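Local structure of small nuclear ribonucleoprotein homolog (Pyrobaculum aerophilum, 1M5Q) at residues L34-A39 with R57-I62; V94-I97 with V101-S104; E21-V26 with E47-V52. The protein probably binds RNA as an Sm-like archaeal protein that assembles into a ring-based 14-mer, though its precise role is not established. All blocks are in the same frame, centred on the assembly; numbering follows the deposited sequence.

Contact 1 of 3, residues L34-A39 with R57-I62; sequences LNIVLA and RYIVHI
Ile36 and Ile59 meet across this contact through carbon alone, and a polar atom gripped by two groups belongs to Tyr58, one residue before Ile59: its OH is hydrogen-bonded to Arg57 O and Ser18 OG, both of a neighbouring subunit. No hydrogen bond joins residues 34-39 to 57-62. The closest apolar meeting of side chains is Ile36 CG1 with Ile59 CD1 at 3.5 Å, the two side chains crossing at about a right angle. Ile59 reaches that far because its chain runs straight out from CB (chi2 175°), and its terminal methyl arrives at the flank of Ile36, at the methylene rather than at a methyl. The same methyl abuts the backbone of the turn before the strand, Ile59 CD1 lying 3.5 Å from Leu34 O. This carbonyl oxygen is buried here and has no hydrogen-bond partner in the model; the atom approaching it across the contact is an apolar methyl. Ile62 adds a looser touch, its CD1 4.2 Å from Ile36 CG1, so one methylene receives the ends of two isoleucines. Leu5 of helix 2-6 packs against both Ile36 and Ile62, while Val15 of strand 12-17 touches Ile59 and Ile62. Next to the apolar cluster, Asn35 ties down the turn, its OD1 bonded to Tyr56 N and its backbone N to Asp31 OD1. Between Ile59 and Ile62 the chain makes a classic beta bulge, Val60 and His61 both facing Val16; two inward isoleucines are thereby three residues apart. Strands 36-42 and 59-64 are not neighbours in the sheet, and their side chains touch because the sheet is strongly bent. Such an apolar interior, with the N-terminal helix packed against it, is characteristic of the Sm fold, a small five-stranded, OB-like barrel.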
loop_
_atom_site.group_PDB
_atom_site.type_symbol
_atom_site.label_atom_id
_atom_site.label_comp_id
_atom_site.label_asym_id
_atom_site.label_seq_id
_atom_site.Cartn_x
_atom_site.Cartn_y
_atom_site.Cartn_z
ATOM N N LEU H 34 -14.289 3.460 5.842
ATOM C CA LEU H 34 -14.369 4.062 7.166
ATOM C C LEU H 34 -13.948 5.548 7.215
ATOM O O LEU H 34 -13.384 5.991 8.206
ATOM C CB LEU H 34 -13.576 3.260 8.224
ATOM C CG LEU H 34 -14.153 2.052 8.982
ATOM C CD1 LEU H 34 -15.658 2.156 9.158
ATOM C CD2 LEU H 34 -13.775 0.775 8.343
ATOM N N ASN H 35 -14.167 6.279 6.111
ATOM C CA ASN H 35 -14.052 7.731 6.156
ATOM C C ASN H 35 -15.322 8.029 6.952
ATOM O O ASN H 35 -16.327 7.306 6.861
ATOM C CB ASN H 35 -14.208 8.390 4.773
ATOM C CG ASN H 35 -12.956 8.215 3.923
ATOM O OD1 ASN H 35 -11.802 8.470 4.375
ATOM N ND2 ASN H 35 -13.159 7.751 2.723
ATOM N N ILE H 36 -15.324 9.126 7.663
ATOM C CA ILE H 36 -16.473 9.450 8.513
ATOM C C ILE H 36 -16.862 10.900 8.324
ATOM O O ILE H 36 -15.976 11.733 8.223
ATOM C CB ILE H 36 -16.079 9.372 10.013
ATOM C CG1 ILE H 36 -15.588 7.939 10.369
ATOM C CG2 ILE H 36 -17.280 9.888 10.900
ATOM C CD1 ILE H 36 -16.698 6.967 10.316
ATOM N N VAL H 37 -18.166 11.191 8.247
ATOM C CA VAL H 37 -18.611 12.588 8.235
ATOM C C VAL H 37 -19.380 12.777 9.568
ATOM O O VAL H 37 -20.212 11.926 9.923
ATOM C CB VAL H 37 -19.587 12.927 7.066
ATOM C CG1 VAL H 37 -19.987 14.462 7.150
ATOM C CG2 VAL H 37 -18.899 12.640 5.711
ATOM N N LEU H 38 -19.040 13.816 10.339
ATOM C CA LEU H 38 -19.758 14.156 11.572
ATOM C C LEU H 38 -20.525 15.466 11.375
ATOM O O LEU H 38 -20.024 16.389 10.688
ATOM C CB LEU H 38 -18.826 14.390 12.763
ATOM C CG LEU H 38 -17.888 13.291 13.222
ATOM C CD1 LEU H 38 -17.162 13.771 14.473
ATOM C CD2 LEU H 38 -18.683 11.972 13.510
ATOM N N ALA H 39 -21.704 15.547 12.002
ATOM C CA ALA H 39 -22.570 16.743 11.934
ATOM C C ALA H 39 -22.487 17.480 13.258
ATOM O O ALA H 39 -22.437 16.841 14.340
ATOM C CB ALA H 39 -24.022 16.367 11.695
ATOM N N ARG H 57 -7.507 7.360 7.072
ATOM C CA ARG H 57 -6.110 7.125 7.443
ATOM C C ARG H 57 -5.663 7.726 8.787
ATOM O O ARG H 57 -4.680 7.249 9.394
ATOM C CB ARG H 57 -5.181 7.656 6.344
ATOM C CG ARG H 57 -4.830 6.635 5.275
ATOM C CD ARG H 57 -4.052 7.311 4.110
ATOM N NE ARG H 57 -5.034 7.893 3.198
ATOM C CZ ARG H 57 -5.476 7.282 2.102
ATOM N NH1 ARG H 57 -4.993 6.091 1.778
ATOM N NH2 ARG H 57 -6.432 7.844 1.360
ATOM N N TYR H 58 -6.360 8.775 9.239
ATOM C CA TYR H 58 -5.995 9.454 10.492
ATOM C C TYR H 58 -6.851 9.126 11.710
ATOM O O TYR H 58 -6.623 9.696 12.819
ATOM C CB TYR H 58 -5.970 10.981 10.248
ATOM C CG TYR H 58 -4.751 11.369 9.423
ATOM C CD1 TYR H 58 -4.833 11.515 8.040
ATOM C CD2 TYR H 58 -3.494 11.489 10.025
ATOM C CE1 TYR H 58 -3.702 11.780 7.266
ATOM C CE2 TYR H 58 -2.327 11.760 9.262
ATOM C CZ TYR H 58 -2.453 11.903 7.878
ATOM O OH TYR H 58 -1.353 12.185 7.119
ATOM N N ILE H 59 -7.805 8.203 11.531
ATOM C CA ILE H 59 -8.705 7.818 12.619
ATOM C C ILE H 59 -8.109 6.702 13.440
ATOM O O ILE H 59 -7.818 5.606 12.890
ATOM C CB ILE H 59 -10.089 7.352 12.102
ATOM C CG1 ILE H 59 -10.740 8.477 11.291
ATOM C CG2 ILE H 59 -10.999 7.015 13.294
ATOM C CD1 ILE H 59 -12.080 8.147 10.587
ATOM N N VAL H 60 -7.938 6.959 14.748
ATOM C CA VAL H 60 -7.359 5.961 15.615
ATOM C C VAL H 60 -8.463 5.075 16.104
ATOM O O VAL H 60 -8.336 3.852 16.124
ATOM C CB VAL H 60 -6.623 6.596 16.839
ATOM C CG1 VAL H 60 -5.965 5.474 17.638
ATOM C CG2 VAL H 60 -5.582 7.651 16.363
ATOM N N HIS H 61 -9.561 5.676 16.524
ATOM C CA HIS H 61 -10.692 4.937 16.953
ATOM C C HIS H 61 -11.908 5.830 17.031
ATOM O O HIS H 61 -11.798 7.041 16.978
ATOM C CB HIS H 61 -10.430 4.208 18.286
ATOM C CG HIS H 61 -10.133 5.102 19.442
ATOM N ND1 HIS H 61 -8.853 5.513 19.765
ATOM C CD2 HIS H 61 -10.947 5.621 20.388
ATOM C CE1 HIS H 61 -8.894 6.246 20.867
ATOM N NE2 HIS H 61 -10.155 6.326 21.265
ATOM N N ILE H 62 -13.059 5.190 17.164
ATOM C CA ILE H 62 -14.369 5.807 17.242
ATOM C C ILE H 62 -15.027 5.203 18.503
ATOM O O ILE H 62 -15.080 3.972 18.678
ATOM C CB ILE H 62 -15.227 5.399 16.026
ATOM C CG1 ILE H 62 -14.452 5.671 14.738
ATOM C CG2 ILE H 62 -16.594 6.099 16.066
ATOM C CD1 ILE H 62 -14.465 7.022 14.338
#

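Contact 2 of 3, residues V94-I97 with V101-S104; sequences VVLI and VRVS. With ACY (acetic acid), chain B.
Val94 lies over one face of the Arg102 guanidinium while an acetic acid molecule docks at its edge. Two bonds, the NE one nearly straight (169°) and the NH2 one more bent (156°), make this a side-on pairing: Arg102 NE reaches OXT of the acid at 2.8 Å, and Arg102 NH2 reaches its O at 2.8 Å. The acid's carbon lies in the guanidinium plane, whereas Val94 CG1 sits 3.7 Å above it, toward the rim. An arginine chain extended from CG to NE (chi3 -172°) carries the group along the hairpin past Val94, and Leu96 CD2 rests on Arg102 CG at 3.9 Å. Arg102 NH2 also bonds Ile81 O of a neighbouring subunit, and Thr92 OG1 holds the acid as well. In the hairpin backbone Val95 and Val103 form a hydrogen-bonded antiparallel pair, with Val95 N to Val103 O at 2.9 Å. On the face opposite Leu96 and Arg102, Val95, Ile97, Val101 and Val103 pack against helices 71-81 and 113-127. A leucine in place of Arg102 would probably leave the acid without its two-pronged partner and Ile81 O of the neighbouring subunit without this donor. The acid probably comes from the crystallisation liquor, but the paired bonds imply a cationic edge suited to a carboxylate, which is likely to be ionised here.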
loop_
_atom_site.group_PDB
_atom_site.type_symbol
_atom_site.label_atom_id
_atom_site.label_comp_id
_atom_site.label_asym_id
_atom_site.label_seq_id
_atom_site.Cartn_x
_atom_site.Cartn_y
_atom_site.Cartn_z
ATOM N N VAL H 94 -31.801 -7.453 33.142
ATOM C CA VAL H 94 -32.901 -7.401 32.190
ATOM C C VAL H 94 -34.215 -7.123 32.947
ATOM O O VAL H 94 -34.344 -7.414 34.171
ATOM C CB VAL H 94 -32.967 -8.778 31.418
ATOM C CG1 VAL H 94 -34.313 -8.982 30.677
ATOM C CG2 VAL H 94 -31.793 -8.840 30.416
ATOM N N VAL H 95 -35.171 -6.536 32.242
ATOM C CA VAL H 95 -36.457 -6.219 32.854
ATOM C C VAL H 95 -37.546 -7.004 32.125
ATOM O O VAL H 95 -37.641 -6.931 30.893
ATOM C CB VAL H 95 -36.771 -4.690 32.770
ATOM C CG1 VAL H 95 -38.244 -4.411 33.257
ATOM C CG2 VAL H 95 -35.823 -3.910 33.682
ATOM N N LEU H 96 -38.338 -7.768 32.874
ATOM C CA LEU H 96 -39.455 -8.519 32.266
ATOM C C LEU H 96 -40.778 -7.755 32.517
ATOM O O LEU H 96 -40.980 -7.204 33.602
ATOM C CB LEU H 96 -39.541 -9.939 32.857
ATOM C CG LEU H 96 -38.258 -10.785 32.722
ATOM C CD1 LEU H 96 -38.406 -12.060 33.527
ATOM C CD2 LEU H 96 -37.959 -11.117 31.261
ATOM N N ILE H 97 -41.661 -7.696 31.522
ATOM C CA ILE H 97 -42.942 -6.982 31.658
ATOM C C ILE H 97 -43.999 -8.010 31.261
ATOM O O ILE H 97 -44.103 -8.407 30.088
ATOM C CB ILE H 97 -42.970 -5.740 30.735
ATOM C CG1 ILE H 97 -41.830 -4.781 31.153
ATOM C CG2 ILE H 97 -44.325 -5.040 30.809
ATOM C CD1 ILE H 97 -41.659 -3.564 30.276
ATOM N N VAL H 101 -42.861 -9.954 27.251
ATOM C CA VAL H 101 -42.061 -8.802 26.844
ATOM C C VAL H 101 -40.800 -8.798 27.720
ATOM O O VAL H 101 -40.859 -9.018 28.925
ATOM C CB VAL H 101 -42.870 -7.454 26.955
ATOM C CG1 VAL H 101 -41.945 -6.219 26.689
ATOM C CG2 VAL H 101 -43.964 -7.452 25.929
ATOM N N ARG H 102 -39.655 -8.590 27.084
ATOM C CA ARG H 102 -38.362 -8.633 27.770
ATOM C C ARG H 102 -37.553 -7.474 27.245
ATOM O O ARG H 102 -37.551 -7.228 26.075
ATOM C CB ARG H 102 -37.683 -9.979 27.444
ATOM C CG ARG H 102 -36.230 -10.101 27.874
ATOM C CD ARG H 102 -35.706 -11.499 27.496
ATOM N NE ARG H 102 -34.385 -11.700 28.066
ATOM C CZ ARG H 102 -33.254 -11.246 27.520
ATOM N NH1 ARG H 102 -33.268 -10.557 26.366
ATOM N NH2 ARG H 102 -32.089 -11.489 28.132
ATOM N N VAL H 103 -36.894 -6.748 28.121
ATOM C CA VAL H 103 -36.105 -5.582 27.743
ATOM C C VAL H 103 -34.671 -5.676 28.331
ATOM O O VAL H 103 -34.506 -5.826 29.534
ATOM C CB VAL H 103 -36.717 -4.241 28.312
ATOM C CG1 VAL H 103 -36.008 -3.083 27.660
ATOM C CG2 VAL H 103 -38.266 -4.146 28.075
ATOM N N SER H 104 -33.665 -5.565 27.468
ATOM C CA SER H 104 -32.261 -5.618 27.849
ATOM C C SER H 104 -31.755 -4.202 27.577
ATOM O O SER H 104 -32.521 -3.378 27.051
ATOM C CB SER H 104 -31.509 -6.616 26.956
ATOM O OG SER H 104 -31.369 -6.071 25.638
HETATM C C ACY B . -33.475 -12.731 31.100
HETATM O O ACY B . -32.267 -12.259 30.831
HETATM O OXT ACY B . -34.272 -13.408 30.298
HETATM C CH3 ACY B . -33.918 -12.422 32.500
#

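Contact 3 of 3, residues E21-V26 with E47-V52; sequences EVYKGV and EKFNRV
Tyr23 bridges to Phe49 and Val52 within the bent sheet of the Sm fold, from strand 22-30 across to strand 48-54; strand 36-42 runs between them. Its CB packs on Leu38 of that intervening strand. The ring is swung beside the backbone N (chi1 -75°), with CG anti to the carbonyl carbon, and from there it extends toward the 47-52 side. Ring atom CD1 of Tyr23 approaches Val52 CG2 at 4.3 Å, and Val52 CG1 lies over one face of the ring. One atom further out, Tyr23 CE1 meets Phe49 CE1 at 3.9 Å; the phenylalanine comes to the edge of the tyrosine, near its plane. Elsewhere the tyrosine ring is in edge-to-face contact with His61 of a neighbouring subunit, placing this side chain at the interface between subunits. At the tip, Tyr23 OH bonds Asn43 ND2 and lies very close to Glu21 OE1, a bond modelled so short that it is doubtful in detail. The carboxylate is steadied in turn by Asn19 ND2, which bonds Glu21 OE2. Of the Phe49 ring atoms, the next nearest after CE1 is CD1, 4.1 Å from Tyr23 CE1.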
loop_
_atom_site.group_PDB
_atom_site.type_symbol
_atom_site.label_atom_id
_atom_site.label_comp_id
_atom_site.label_asym_id
_atom_site.label_seq_id
_atom_site.Cartn_x
_atom_site.Cartn_y
_atom_site.Cartn_z
ATOM N N GLU H 21 -6.192 15.410 17.756
ATOM C CA GLU H 21 -7.514 16.020 17.981
ATOM C C GLU H 21 -8.566 14.971 18.259
ATOM O O GLU H 21 -8.411 13.781 17.902
ATOM C CB GLU H 21 -7.981 16.827 16.795
ATOM C CG GLU H 21 -7.102 18.005 16.379
ATOM C CD GLU H 21 -7.719 18.740 15.176
ATOM O OE1 GLU H 21 -8.559 19.652 15.358
ATOM O OE2 GLU H 21 -7.380 18.391 14.034
ATOM N N VAL H 22 -9.635 15.411 18.916
ATOM C CA VAL H 22 -10.761 14.560 19.244
ATOM C C VAL H 22 -12.041 15.284 18.835
ATOM O O VAL H 22 -12.304 16.383 19.355
ATOM C CB VAL H 22 -10.788 14.263 20.782
ATOM C CG1 VAL H 22 -12.050 13.454 21.101
ATOM C CG2 VAL H 22 -9.520 13.458 21.207
ATOM N N TYR H 23 -12.827 14.755 17.894
ATOM C CA TYR H 23 -14.080 15.435 17.517
ATOM C C TYR H 23 -15.294 14.661 17.995
ATOM O O TYR H 23 -15.386 13.449 17.814
ATOM C CB TYR H 23 -14.245 15.627 15.988
ATOM C CG TYR H 23 -13.388 16.731 15.404
ATOM C CD1 TYR H 23 -13.895 18.020 15.249
ATOM C CD2 TYR H 23 -12.037 16.529 15.202
ATOM C CE1 TYR H 23 -13.052 19.080 14.927
ATOM C CE2 TYR H 23 -11.177 17.577 14.888
ATOM C CZ TYR H 23 -11.692 18.853 14.767
ATOM O OH TYR H 23 -10.833 19.911 14.608
ATOM N N LYS H 24 -16.261 15.360 18.542
ATOM C CA LYS H 24 -17.434 14.696 19.043
ATOM C C LYS H 24 -18.624 15.263 18.262
ATOM O O LYS H 24 -18.738 16.472 18.103
ATOM C CB LYS H 24 -17.558 14.995 20.544
ATOM C CG LYS H 24 -18.705 14.267 21.228
ATOM C CD LYS H 24 -18.753 14.508 22.768
ATOM C CE LYS H 24 -19.673 13.474 23.473
ATOM N NZ LYS H 24 -20.102 13.822 24.919
ATOM N N GLY H 25 -19.505 14.423 17.744
ATOM C CA GLY H 25 -20.643 14.992 17.027
ATOM C C GLY H 25 -21.572 13.882 16.588
ATOM O O GLY H 25 -21.360 12.744 16.951
ATOM N N VAL H 26 -22.568 14.218 15.793
ATOM C CA VAL H 26 -23.520 13.266 15.316
ATOM C C VAL H 26 -22.920 12.524 14.107
ATOM O O VAL H 26 -22.377 13.141 13.191
ATOM C CB VAL H 26 -24.884 13.955 14.915
ATOM C CG1 VAL H 26 -25.826 12.914 14.321
ATOM C CG2 VAL H 26 -25.576 14.555 16.177
ATOM N N GLU H 47 -14.167 24.526 19.278
ATOM C CA GLU H 47 -14.643 24.978 17.969
ATOM C C GLU H 47 -15.747 24.048 17.493
ATOM O O GLU H 47 -15.738 22.869 17.819
ATOM C CB GLU H 47 -13.511 24.981 16.960
ATOM C CG GLU H 47 -12.353 25.897 17.343
ATOM C CD GLU H 47 -11.137 25.614 16.497
ATOM O OE1 GLU H 47 -10.422 26.560 16.143
ATOM O OE2 GLU H 47 -10.865 24.437 16.189
ATOM N N LYS H 48 -16.696 24.592 16.738
ATOM C CA LYS H 48 -17.821 23.826 16.244
ATOM C C LYS H 48 -17.888 24.001 14.741
ATOM O O LYS H 48 -17.555 25.073 14.218
ATOM C CB LYS H 48 -19.122 24.329 16.850
ATOM C CG LYS H 48 -19.056 24.656 18.318
ATOM C CD LYS H 48 -20.414 25.191 18.806
ATOM C CE LYS H 48 -20.449 25.333 20.335
ATOM N NZ LYS H 48 -21.854 25.557 20.817
ATOM N N PHE H 49 -18.313 22.942 14.043
ATOM C CA PHE H 49 -18.396 22.980 12.585
ATOM C C PHE H 49 -19.646 22.234 12.198
ATOM O O PHE H 49 -19.955 21.213 12.816
ATOM C CB PHE H 49 -17.174 22.304 11.943
ATOM C CG PHE H 49 -15.875 22.796 12.458
ATOM C CD1 PHE H 49 -15.341 22.270 13.624
ATOM C CD2 PHE H 49 -15.184 23.793 11.788
ATOM C CE1 PHE H 49 -14.147 22.722 14.112
ATOM C CE2 PHE H 49 -13.983 24.262 12.265
ATOM C CZ PHE H 49 -13.454 23.720 13.443
ATOM N N ASN H 50 -20.363 22.724 11.194
ATOM C CA ASN H 50 -21.602 22.076 10.838
ATOM C C ASN H 50 -21.320 20.672 10.301
ATOM O O ASN H 50 -22.132 19.781 10.501
ATOM C CB ASN H 50 -22.409 22.888 9.824
ATOM C CG ASN H 50 -23.650 22.117 9.332
ATOM O OD1 ASN H 50 -23.658 21.603 8.214
ATOM N ND2 ASN H 50 -24.670 21.987 10.178
ATOM N N ARG H 51 -20.209 20.501 9.607
ATOM C CA ARG H 51 -19.789 19.171 9.103
ATOM C C ARG H 51 -18.290 19.077 9.147
ATOM O O ARG H 51 -17.592 20.065 8.943
ATOM C CB ARG H 51 -20.258 18.881 7.657
ATOM C CG ARG H 51 -21.717 18.507 7.534
ATOM C CD ARG H 51 -22.119 18.253 6.043
ATOM N NE ARG H 51 -22.246 19.489 5.281
ATOM C CZ ARG H 51 -22.287 19.540 3.946
ATOM N NH1 ARG H 51 -22.209 18.400 3.216
ATOM N NH2 ARG H 51 -22.384 20.724 3.333
ATOM N N VAL H 52 -17.805 17.875 9.416
ATOM C CA VAL H 52 -16.385 17.600 9.493
ATOM C C VAL H 52 -16.232 16.296 8.720
ATOM O O VAL H 52 -16.856 15.297 9.069
ATOM C CB VAL H 52 -15.970 17.379 10.953
ATOM C CG1 VAL H 52 -14.493 17.013 11.051
ATOM C CG2 VAL H 52 -16.318 18.638 11.743
#

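Overall arrangement
Contacts 1 and 3 share one bent sheet, their centres 11 Å apart and their segments alternating along the chain. Strand 36-42 joins them: Ala39 N lies 2.8 Å from Val26 O and Leu38 N 2.9 Å from Val52 O, both probable hydrogen bonds. Both contacts also touch the same neighbouring subunit, where the sheet runs on past Val52. Contact 2 stands apart in the C-terminal region, on the opposite side of the chain's centre, with centres 35 Å from contact 1 and 36 Å from contact 3. None adjoins cadmium: the nearest ions are about 11 Å from the side chain of Ile36 and about 12 Å from those of Val52 and Ser104.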